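Local coordinates for glyoxalase family protein (Listeria monocytogenes, PDB 2P7O) that catalyses the hydration of the antibiotic fosfomycin, using a manganese(II) ion, and so confers resistance to the drug, at residues Asp80-Lys94 / Glu103-His115. Sequence-based numbering, arbitrary orientation.
Sequences DEYTERIKALGVEMK and EGRSIYFYDFDNH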
ATOM      1  N   ASP A  80      -9.281  21.264   4.381  1.00 19.04           N
ATOM      2  CA  ASP A  80      -8.898  22.406   3.544  1.00 22.53           C
ATOM      3  C   ASP A  80      -7.427  22.778   3.677  1.00 21.05           C
ATOM      4  O   ASP A  80      -6.713  23.127   2.722  1.00 23.84           O
ATOM      5  CB  ASP A  80      -9.834  23.617   3.870  1.00 22.08           C
ATOM      6  CG  ASP A  80     -11.281  23.242   3.561  1.00 25.01           C
ATOM      7  OD1 ASP A  80     -11.613  22.969   2.377  1.00 27.22           O
ATOM      8  OD2 ASP A  80     -12.181  23.096   4.431  1.00 22.85           O
ATOM      9  N   GLU A  81      -6.883  22.689   4.885  1.00 22.61           N
ATOM     10  CA  GLU A  81      -5.466  22.966   5.130  1.00 23.12           C
ATOM     11  C   GLU A  81      -4.555  21.996   4.378  1.00 27.27           C
ATOM     12  O   GLU A  81      -3.544  22.392   3.763  1.00 25.48           O
ATOM     13  CB  GLU A  81      -5.172  22.887   6.646  1.00 29.08           C
ATOM     14  CG  GLU A  81      -4.011  23.774   7.097  1.00 36.49           C
ATOM     15  CD  GLU A  81      -2.735  22.954   7.186  1.00 41.18           C
ATOM     16  OE1 GLU A  81      -2.711  22.160   8.152  1.00 49.18           O
ATOM     17  OE2 GLU A  81      -1.903  23.075   6.251  1.00 52.39           O
ATOM     18  N   TYR A  82      -4.888  20.708   4.440  1.00 23.04           N
ATOM     19  CA  TYR A  82      -4.086  19.738   3.672  1.00 20.30           C
ATOM     20  C   TYR A  82      -4.245  19.998   2.185  1.00 17.94           C
ATOM     21  O   TYR A  82      -3.334  19.795   1.399  1.00 20.21           O
ATOM     22  CB  TYR A  82      -4.482  18.288   4.035  1.00 19.10           C
ATOM     23  CG  TYR A  82      -3.758  17.764   5.259  1.00 17.57           C
ATOM     24  CD1 TYR A  82      -4.368  17.690   6.504  1.00 19.68           C
ATOM     25  CD2 TYR A  82      -2.465  17.250   5.203  1.00 17.73           C
ATOM     26  CE1 TYR A  82      -3.745  17.199   7.627  1.00 20.22           C
ATOM     27  CE2 TYR A  82      -1.822  16.768   6.306  1.00 21.24           C
ATOM     28  CZ  TYR A  82      -2.457  16.730   7.522  1.00 20.75           C
ATOM     29  OH  TYR A  82      -1.789  16.243   8.648  1.00 23.28           O
ATOM     30  N   THR A  83      -5.473  20.386   1.784  1.00 19.06           N
ATOM     31  CA  THR A  83      -5.654  20.667   0.365  1.00 23.10           C
ATOM     32  C   THR A  83      -4.673  21.739  -0.103  1.00 21.72           C
ATOM     33  O   THR A  83      -4.097  21.674  -1.207  1.00 24.45           O
ATOM     34  CB  THR A  83      -7.097  21.073   0.051  1.00 22.05           C
ATOM     35  OG1 THR A  83      -7.959  19.935   0.316  1.00 21.96           O
ATOM     36  CG2 THR A  83      -7.276  21.425  -1.420  1.00 32.57           C
ATOM     37  N   GLU A  84      -4.458  22.691   0.785  1.00 22.84           N
ATOM     38  CA  GLU A  84      -3.512  23.765   0.421  1.00 26.97           C
ATOM     39  C   GLU A  84      -2.079  23.240   0.357  1.00 26.87           C
ATOM     40  O   GLU A  84      -1.212  23.679  -0.419  1.00 23.94           O
ATOM     41  CB  GLU A  84      -3.532  24.802   1.564  1.00 30.50           C
ATOM     42  CG  GLU A  84      -4.906  25.420   1.785  1.00 38.01           C
ATOM     43  CD  GLU A  84      -5.074  26.711   1.015  1.00 45.34           C
ATOM     44  OE1 GLU A  84      -4.269  27.642   1.249  1.00 61.79           O
ATOM     45  OE2 GLU A  84      -6.031  26.803   0.203  1.00 69.21           O
ATOM     46  N   ARG A  85      -1.778  22.428   1.387  1.00 23.06           N
ATOM     47  CA  ARG A  85      -0.396  21.937   1.449  1.00 24.39           C
ATOM     48  C   ARG A  85      -0.103  21.177   0.170  1.00 22.93           C
ATOM     49  O   ARG A  85       1.041  21.259  -0.314  1.00 27.08           O
ATOM     50  CB  ARG A  85      -0.204  21.175   2.736  1.00 27.17           C
ATOM     51  CG  ARG A  85       0.068  22.098   3.939  1.00 29.74           C
ATOM     52  CD  ARG A  85       0.784  21.194   4.938  1.00 35.87           C
ATOM     53  NE  ARG A  85      -0.144  20.550   5.852  1.00 31.96           N
ATOM     54  CZ  ARG A  85       0.321  20.175   7.057  1.00 33.60           C
ATOM     55  NH1 ARG A  85       1.604  20.447   7.280  1.00 49.83           N
ATOM     56  NH2 ARG A  85      -0.456  19.638   7.954  1.00 36.92           N
ATOM     57  N   ILE A  86      -1.087  20.453  -0.388  1.00 20.43           N
ATOM     58  CA  ILE A  86      -0.831  19.657  -1.589  1.00 21.58           C
ATOM     59  C   ILE A  86      -0.724  20.511  -2.829  1.00 21.60           C
ATOM     60  O   ILE A  86       0.134  20.295  -3.694  1.00 34.85           O
ATOM     61  CB  ILE A  86      -2.043  18.697  -1.773  1.00 23.94           C
ATOM     62  CG1 ILE A  86      -2.281  17.961  -0.462  1.00 31.20           C
ATOM     63  CG2 ILE A  86      -1.736  17.788  -2.952  1.00 22.85           C
ATOM     64  CD1 ILE A  86      -1.523  16.673  -0.416  1.00 45.16           C
ATOM     65  N   LYS A  87      -1.629  21.477  -2.978  1.00 23.36           N
ATOM     66  CA  LYS A  87      -1.556  22.307  -4.197  1.00 28.02           C
ATOM     67  C   LYS A  87      -0.227  23.062  -4.253  1.00 31.21           C
ATOM     68  O   LYS A  87       0.470  23.142  -5.246  1.00 31.27           O
ATOM     69  CB  LYS A  87      -2.704  23.322  -4.234  1.00 30.57           C
ATOM     70  CG  LYS A  87      -4.110  22.801  -4.143  1.00 35.17           C
ATOM     71  CD  LYS A  87      -5.129  23.909  -3.841  1.00 35.26           C
ATOM     72  CE  LYS A  87      -6.320  23.830  -4.779  1.00 35.40           C
ATOM     73  NZ  LYS A  87      -7.649  24.056  -4.160  1.00 36.91           N
ATOM     74  N   ALA A  88       0.162  23.643  -3.127  1.00 28.79           N
ATOM     75  CA  ALA A  88       1.460  24.291  -2.993  1.00 30.58           C
ATOM     76  C   ALA A  88       2.614  23.439  -3.486  1.00 32.49           C
ATOM     77  O   ALA A  88       3.585  24.046  -3.976  1.00 32.18           O
ATOM     78  CB  ALA A  88       1.737  24.648  -1.518  1.00 32.14           C
ATOM     79  N   LEU A  89       2.487  22.125  -3.393  1.00 32.83           N
ATOM     80  CA  LEU A  89       3.592  21.293  -3.872  1.00 30.51           C
ATOM     81  C   LEU A  89       3.458  21.140  -5.384  1.00 32.48           C
ATOM     82  O   LEU A  89       4.497  20.912  -6.005  1.00 37.32           O
ATOM     83  CB  LEU A  89       3.724  19.965  -3.154  1.00 32.27           C
ATOM     84  CG  LEU A  89       5.009  19.153  -3.233  1.00 35.15           C
ATOM     85  CD1 LEU A  89       6.068  19.643  -2.261  1.00 34.04           C
ATOM     86  CD2 LEU A  89       4.755  17.682  -2.939  1.00 48.13           C
ATOM     87  N   GLY A  90       2.257  21.357  -5.933  1.00 26.76           N
ATOM     88  CA  GLY A  90       2.165  21.343  -7.398  1.00 31.80           C
ATOM     89  C   GLY A  90       1.756  19.979  -7.938  1.00 32.19           C
ATOM     90  O   GLY A  90       1.480  19.884  -9.165  1.00 27.32           O
ATOM     91  N   VAL A  91       1.680  18.947  -7.094  1.00 30.94           N
ATOM     92  CA  VAL A  91       1.279  17.622  -7.573  1.00 27.06           C
ATOM     93  C   VAL A  91      -0.123  17.543  -8.160  1.00 28.94           C
ATOM     94  O   VAL A  91      -0.951  18.421  -7.953  1.00 31.11           O
ATOM     95  CB  VAL A  91       1.446  16.526  -6.497  1.00 24.89           C
ATOM     96  CG1 VAL A  91       2.925  16.443  -6.144  1.00 23.15           C
ATOM     97  CG2 VAL A  91       0.581  16.865  -5.283  1.00 20.04           C
ATOM     98  N   GLU A  92      -0.331  16.493  -8.987  1.00 28.08           N
ATOM     99  CA  GLU A  92      -1.645  16.412  -9.647  1.00 24.50           C
ATOM    100  C   GLU A  92      -2.637  16.047  -8.541  1.00 24.13           C
ATOM    101  O   GLU A  92      -2.385  15.163  -7.717  1.00 22.14           O
ATOM    102  CB  GLU A  92      -1.554  15.305 -10.689  1.00 30.16           C
ATOM    103  CG  GLU A  92      -2.899  14.798 -11.145  1.00 30.98           C
ATOM    104  CD  GLU A  92      -2.869  13.952 -12.391  1.00 36.87           C
ATOM    105  OE1 GLU A  92      -1.962  14.184 -13.230  1.00 49.00           O
ATOM    106  OE2 GLU A  92      -3.810  13.145 -12.552  1.00 39.78           O
ATOM    107  N   MET A  93      -3.792  16.712  -8.550  1.00 29.76           N
ATOM    108  CA  MET A  93      -4.805  16.443  -7.548  1.00 27.96           C
ATOM    109  C   MET A  93      -6.164  16.310  -8.242  1.00 28.57           C
ATOM    110  O   MET A  93      -6.420  17.157  -9.103  1.00 30.22           O
ATOM    111  CB  MET A  93      -4.887  17.617  -6.559  1.00 30.83           C
ATOM    112  CG  MET A  93      -6.085  17.450  -5.653  1.00 28.33           C
ATOM    113  SD  MET A  93      -6.541  18.908  -4.700  1.00 65.97           S
ATOM    114  CE  MET A  93      -5.487  18.617  -3.270  1.00 42.17           C
ATOM    115  N   LYS A  94      -6.929  15.321  -7.821  1.00 25.38           N
ATOM    116  CA  LYS A  94      -8.313  15.162  -8.276  1.00 33.03           C
ATOM    117  C   LYS A  94      -9.203  16.083  -7.423  1.00 31.10           C
ATOM    118  O   LYS A  94      -9.477  15.715  -6.268  1.00 45.16           O
ATOM    119  CB  LYS A  94      -8.761  13.694  -8.184  1.00 33.34           C
ATOM    120  CG  LYS A  94      -7.687  12.756  -8.770  1.00 37.64           C
ATOM    121  CD  LYS A  94      -8.298  11.449  -9.254  1.00 36.55           C
ATOM    122  CE  LYS A  94      -8.428  11.461 -10.776  1.00 37.69           C
ATOM    123  NZ  LYS A  94      -7.466  10.507 -11.398  1.00 34.33           N
ATOM    124  N   GLU A 103     -21.542  14.252   4.498  1.00 31.38           N
ATOM    125  CA  GLU A 103     -20.729  13.332   3.669  1.00 28.26           C
ATOM    126  C   GLU A 103     -19.293  13.613   4.090  1.00 26.83           C
ATOM    127  O   GLU A 103     -18.882  14.758   4.331  1.00 34.94           O
ATOM    128  CB  GLU A 103     -21.039  13.603   2.205  1.00 32.99           C
ATOM    129  CG  GLU A 103     -20.597  12.584   1.166  1.00 40.11           C
ATOM    130  CD  GLU A 103     -20.317  13.269  -0.167  1.00 45.40           C
ATOM    131  OE1 GLU A 103     -20.644  14.483  -0.272  1.00 49.51           O
ATOM    132  OE2 GLU A 103     -19.752  12.645  -1.085  1.00 60.83           O
ATOM    133  N   GLY A 104     -18.473  12.599   4.285  1.00 27.17           N
ATOM    134  CA  GLY A 104     -17.116  12.921   4.686  1.00 21.86           C
ATOM    135  C   GLY A 104     -16.319  13.184   3.415  1.00 20.01           C
ATOM    136  O   GLY A 104     -16.664  12.799   2.295  1.00 22.99           O
ATOM    137  N   ARG A 105     -15.250  13.924   3.624  1.00 21.04           N
ATOM    138  CA  ARG A 105     -14.371  14.391   2.553  1.00 20.85           C
ATOM    139  C   ARG A 105     -13.075  13.596   2.502  1.00 19.16           C
ATOM    140  O   ARG A 105     -12.531  13.142   3.499  1.00 21.76           O
ATOM    141  CB  ARG A 105     -14.037  15.870   2.872  1.00 21.70           C
ATOM    142  CG  ARG A 105     -15.331  16.696   3.061  1.00 23.31           C
ATOM    143  CD  ARG A 105     -14.927  18.102   3.521  1.00 20.83           C
ATOM    144  NE  ARG A 105     -14.298  18.818   2.384  1.00 19.02           N
ATOM    145  CZ  ARG A 105     -13.747  20.009   2.485  1.00 21.90           C
ATOM    146  NH1 ARG A 105     -13.648  20.585   3.687  1.00 23.68           N
ATOM    147  NH2 ARG A 105     -13.225  20.570   1.381  1.00 26.96           N
ATOM    148  N   SER A 106     -12.666  13.357   1.262  1.00 23.22           N
ATOM    149  CA  SER A 106     -11.360  12.835   0.908  1.00 19.95           C
ATOM    150  C   SER A 106     -10.704  13.768  -0.119  1.00 17.33           C
ATOM    151  O   SER A 106     -11.365  14.379  -0.981  1.00 21.06           O
ATOM    152  CB  SER A 106     -11.514  11.399   0.364  1.00 20.55           C
ATOM    153  OG  SER A 106     -11.774  10.519   1.447  1.00 18.87           O
ATOM    154  N   ILE A 107      -9.376  13.756  -0.001  1.00 18.68           N
ATOM    155  CA  ILE A 107      -8.500  14.325  -1.003  1.00 20.74           C
ATOM    156  C   ILE A 107      -7.660  13.236  -1.684  1.00 17.31           C
ATOM    157  O   ILE A 107      -6.954  12.440  -1.064  1.00 23.43           O
ATOM    158  CB  ILE A 107      -7.520  15.305  -0.347  1.00 21.94           C
ATOM    159  CG1 ILE A 107      -8.170  16.171   0.741  1.00 23.53           C
ATOM    160  CG2 ILE A 107      -6.825  16.121  -1.403  1.00 22.99           C
ATOM    161  CD1 ILE A 107      -7.102  16.902   1.581  1.00 22.08           C
ATOM    162  N   TYR A 108      -7.779  13.188  -3.004  1.00 18.79           N
ATOM    163  CA  TYR A 108      -7.045  12.208  -3.789  1.00 19.46           C
ATOM    164  C   TYR A 108      -6.034  12.943  -4.647  1.00 18.41           C
ATOM    165  O   TYR A 108      -6.416  13.923  -5.307  1.00 21.66           O
ATOM    166  CB  TYR A 108      -8.056  11.530  -4.721  1.00 20.23           C
ATOM    167  CG  TYR A 108      -8.900  10.463  -4.080  1.00 18.92           C
ATOM    168  CD1 TYR A 108     -10.166  10.752  -3.610  1.00 21.67           C
ATOM    169  CD2 TYR A 108      -8.445   9.154  -3.986  1.00 17.08           C
ATOM    170  CE1 TYR A 108     -10.963   9.786  -3.027  1.00 27.24           C
ATOM    171  CE2 TYR A 108      -9.261   8.171  -3.423  1.00 19.04           C
ATOM    172  CZ  TYR A 108     -10.528   8.492  -2.959  1.00 22.55           C
ATOM    173  OH  TYR A 108     -11.323   7.498  -2.387  1.00 28.91           O
ATOM    174  N   PHE A 109      -4.790  12.489  -4.593  1.00 19.66           N
ATOM    175  CA  PHE A 109      -3.701  13.206  -5.241  1.00 21.81           C
ATOM    176  C   PHE A 109      -2.547  12.248  -5.505  1.00 21.48           C
ATOM    177  O   PHE A 109      -2.455  11.134  -4.954  1.00 21.67           O
ATOM    178  CB  PHE A 109      -3.232  14.402  -4.380  1.00 19.64           C
ATOM    179  CG  PHE A 109      -2.775  13.979  -2.984  1.00 18.02           C
ATOM    180  CD1 PHE A 109      -1.447  13.923  -2.599  1.00 16.27           C
ATOM    181  CD2 PHE A 109      -3.730  13.656  -2.050  1.00 17.17           C
ATOM    182  CE1 PHE A 109      -1.067  13.536  -1.324  1.00 17.91           C
ATOM    183  CE2 PHE A 109      -3.408  13.299  -0.751  1.00 17.69           C
ATOM    184  CZ  PHE A 109      -2.083  13.272  -0.383  1.00 19.91           C
ATOM    185  N   TYR A 110      -1.666  12.566  -6.437  1.00 22.60           N
ATOM    186  CA  TYR A 110      -0.590  11.636  -6.792  1.00 20.40           C
ATOM    187  C   TYR A 110       0.729  12.145  -6.239  1.00 21.74           C
ATOM    188  O   TYR A 110       0.758  13.316  -5.867  1.00 22.40           O
ATOM    189  CB  TYR A 110      -0.384  11.596  -8.343  1.00 22.23           C
ATOM    190  CG  TYR A 110      -1.634  11.086  -9.011  1.00 23.63           C
ATOM    191  CD1 TYR A 110      -2.688  11.990  -9.226  1.00 24.64           C
ATOM    192  CD2 TYR A 110      -1.790   9.740  -9.335  1.00 23.56           C
ATOM    193  CE1 TYR A 110      -3.854  11.541  -9.822  1.00 28.21           C
ATOM    194  CE2 TYR A 110      -2.994   9.308  -9.924  1.00 25.17           C
ATOM    195  CZ  TYR A 110      -3.997  10.205 -10.135  1.00 25.03           C
ATOM    196  OH  TYR A 110      -5.164   9.798 -10.736  1.00 27.74           O
ATOM    197  N   ASP A 111       1.749  11.279  -6.207  1.00 20.24           N
ATOM    198  CA  ASP A 111       3.076  11.815  -5.850  1.00 20.94           C
ATOM    199  C   ASP A 111       3.792  12.225  -7.135  1.00 23.10           C
ATOM    200  O   ASP A 111       3.113  12.637  -8.085  1.00 25.11           O
ATOM    201  CB  ASP A 111       3.930  10.863  -5.024  1.00 23.21           C
ATOM    202  CG  ASP A 111       4.148   9.503  -5.680  1.00 22.08           C
ATOM    203  OD1 ASP A 111       4.887   8.672  -5.059  1.00 22.32           O
ATOM    204  OD2 ASP A 111       3.642   9.293  -6.785  1.00 17.14           O
ATOM    205  N   PHE A 112       5.102  12.066  -7.167  1.00 20.88           N
ATOM    206  CA  PHE A 112       5.829  12.414  -8.400  1.00 23.39           C
ATOM    207  C   PHE A 112       6.079  11.164  -9.235  1.00 23.17           C
ATOM    208  O   PHE A 112       6.787  11.261 -10.237  1.00 30.59           O
ATOM    209  CB  PHE A 112       7.176  13.040  -8.014  1.00 21.26           C
ATOM    210  CG  PHE A 112       7.053  14.371  -7.278  1.00 21.12           C
ATOM    211  CD1 PHE A 112       7.429  14.560  -5.957  1.00 24.25           C
ATOM    212  CD2 PHE A 112       6.547  15.480  -7.947  1.00 20.49           C
ATOM    213  CE1 PHE A 112       7.299  15.786  -5.337  1.00 24.26           C
ATOM    214  CE2 PHE A 112       6.406  16.710  -7.323  1.00 22.27           C
ATOM    215  CZ  PHE A 112       6.814  16.888  -6.015  1.00 22.74           C
ATOM    216  N   ASP A 113       5.499  10.023  -8.843  1.00 23.20           N
ATOM    217  CA  ASP A 113       5.828   8.760  -9.536  1.00 19.31           C
ATOM    218  C   ASP A 113       4.557   7.950  -9.799  1.00 21.14           C
ATOM    219  O   ASP A 113       4.607   6.692  -9.744  1.00 22.27           O
ATOM    220  CB  ASP A 113       6.774   7.948  -8.617  1.00 17.86           C
ATOM    221  CG  ASP A 113       8.109   8.684  -8.511  1.00 18.12           C
ATOM    222  OD1 ASP A 113       8.961   8.541  -9.422  1.00 22.79           O
ATOM    223  OD2 ASP A 113       8.320   9.460  -7.545  1.00 22.58           O
ATOM    224  N   ASN A 114       3.442   8.642 -10.102  1.00 21.78           N
ATOM    225  CA  ASN A 114       2.218   7.910 -10.431  1.00 21.31           C
ATOM    226  C   ASN A 114       1.703   6.968  -9.364  1.00 18.75           C
ATOM    227  O   ASN A 114       0.891   6.091  -9.683  1.00 22.01           O
ATOM    228  CB  ASN A 114       2.281   7.160 -11.765  1.00 25.46           C
ATOM    229  CG  ASN A 114       2.263   8.118 -12.952  1.00 26.50           C
ATOM    230  OD1 ASN A 114       2.484   7.663 -14.084  1.00 37.82           O
ATOM    231  ND2 ASN A 114       2.075   9.401 -12.725  1.00 31.66           N
ATOM    232  N   HIS A 115       1.963   7.211  -8.093  1.00 20.63           N
ATOM    233  CA  HIS A 115       1.242   6.544  -7.005  1.00 18.26           C
ATOM    234  C   HIS A 115       0.062   7.426  -6.552  1.00 18.76           C
ATOM    235  O   HIS A 115       0.249   8.594  -6.141  1.00 20.24           O
ATOM    236  CB  HIS A 115       2.193   6.457  -5.793  1.00 18.53           C
ATOM    237  CG  HIS A 115       3.425   5.641  -5.973  1.00 18.75           C
ATOM    238  ND1 HIS A 115       4.715   6.137  -6.020  1.00 19.52           N
ATOM    239  CD2 HIS A 115       3.564   4.281  -6.009  1.00 20.37           C
ATOM    240  CE1 HIS A 115       5.570   5.118  -6.189  1.00 20.09           C
ATOM    241  NE2 HIS A 115       4.889   3.980  -6.168  1.00 21.43           N
TER
HETATM  242  O   HOH W   1       1.922  14.550  -9.478  1.00 24.38           O
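Ile86 sets its CD1 methyl over one face of the Phe109 ring, 3.4 Å from the ring centroid, a CH-pi contact that shows how a helix seats itself on a sheet. A chi1 of 58° puts the Phe109 ring on the helix side, with CG between the backbone N and the carbonyl carbon. Toward the start of the helix, Ile107 CD1 packs against Tyr82 CB and Thr83 OG1, whose hydrogen bond goes to Val79 O; the CG2 branch of Ile107 packs tightly at 3.4 Å from Met93 CE. Near the end of the helix Leu89 CD2 reaches the Phe112 ring obliquely at CZ, and after it Val91 CG1 covers a face of that ring. At the start of the helix segment Arg105 grips Asp80 end-on in a salt bridge: NH1 takes OD2 at 3.0 Å and NH2 takes OD1, both oxygens near the guanidinium plane although the carboxylate is turned 48° from it. Arg105 NE pairs with Glu96.

After the helix the chain turns at Gly90, with positive phi, into an antiparallel beta hairpin of strands 93-94 and 106-110. Met93 and Phe109 form a non-hydrogen-bonded pair, flanked by Tyr110 N to Glu92 O (3.0 Å) and Lys94 N to Tyr108 O (2.9 Å); a water bridges Glu92 N to Asp111 O. Glu92 lies beside Tyr110, pointing the same way, CG 3.4 Å from ring CD1, while OE1 salt-bridges Arg65, itself cation-pi to that ring; Lys94 NZ meets Tyr110 OH at the ring edge. On the face away from the helix, the Tyr108 hydroxyl bonds to manganese ligand Glu126. Helix 80-89, nearly parallel to strand 106-110 (11°), thus backs the metal-bearing sheet of a beta-alpha-beta-beta-beta module, the hallmark of the glyoxalase (vicinal oxygen chelate) fold.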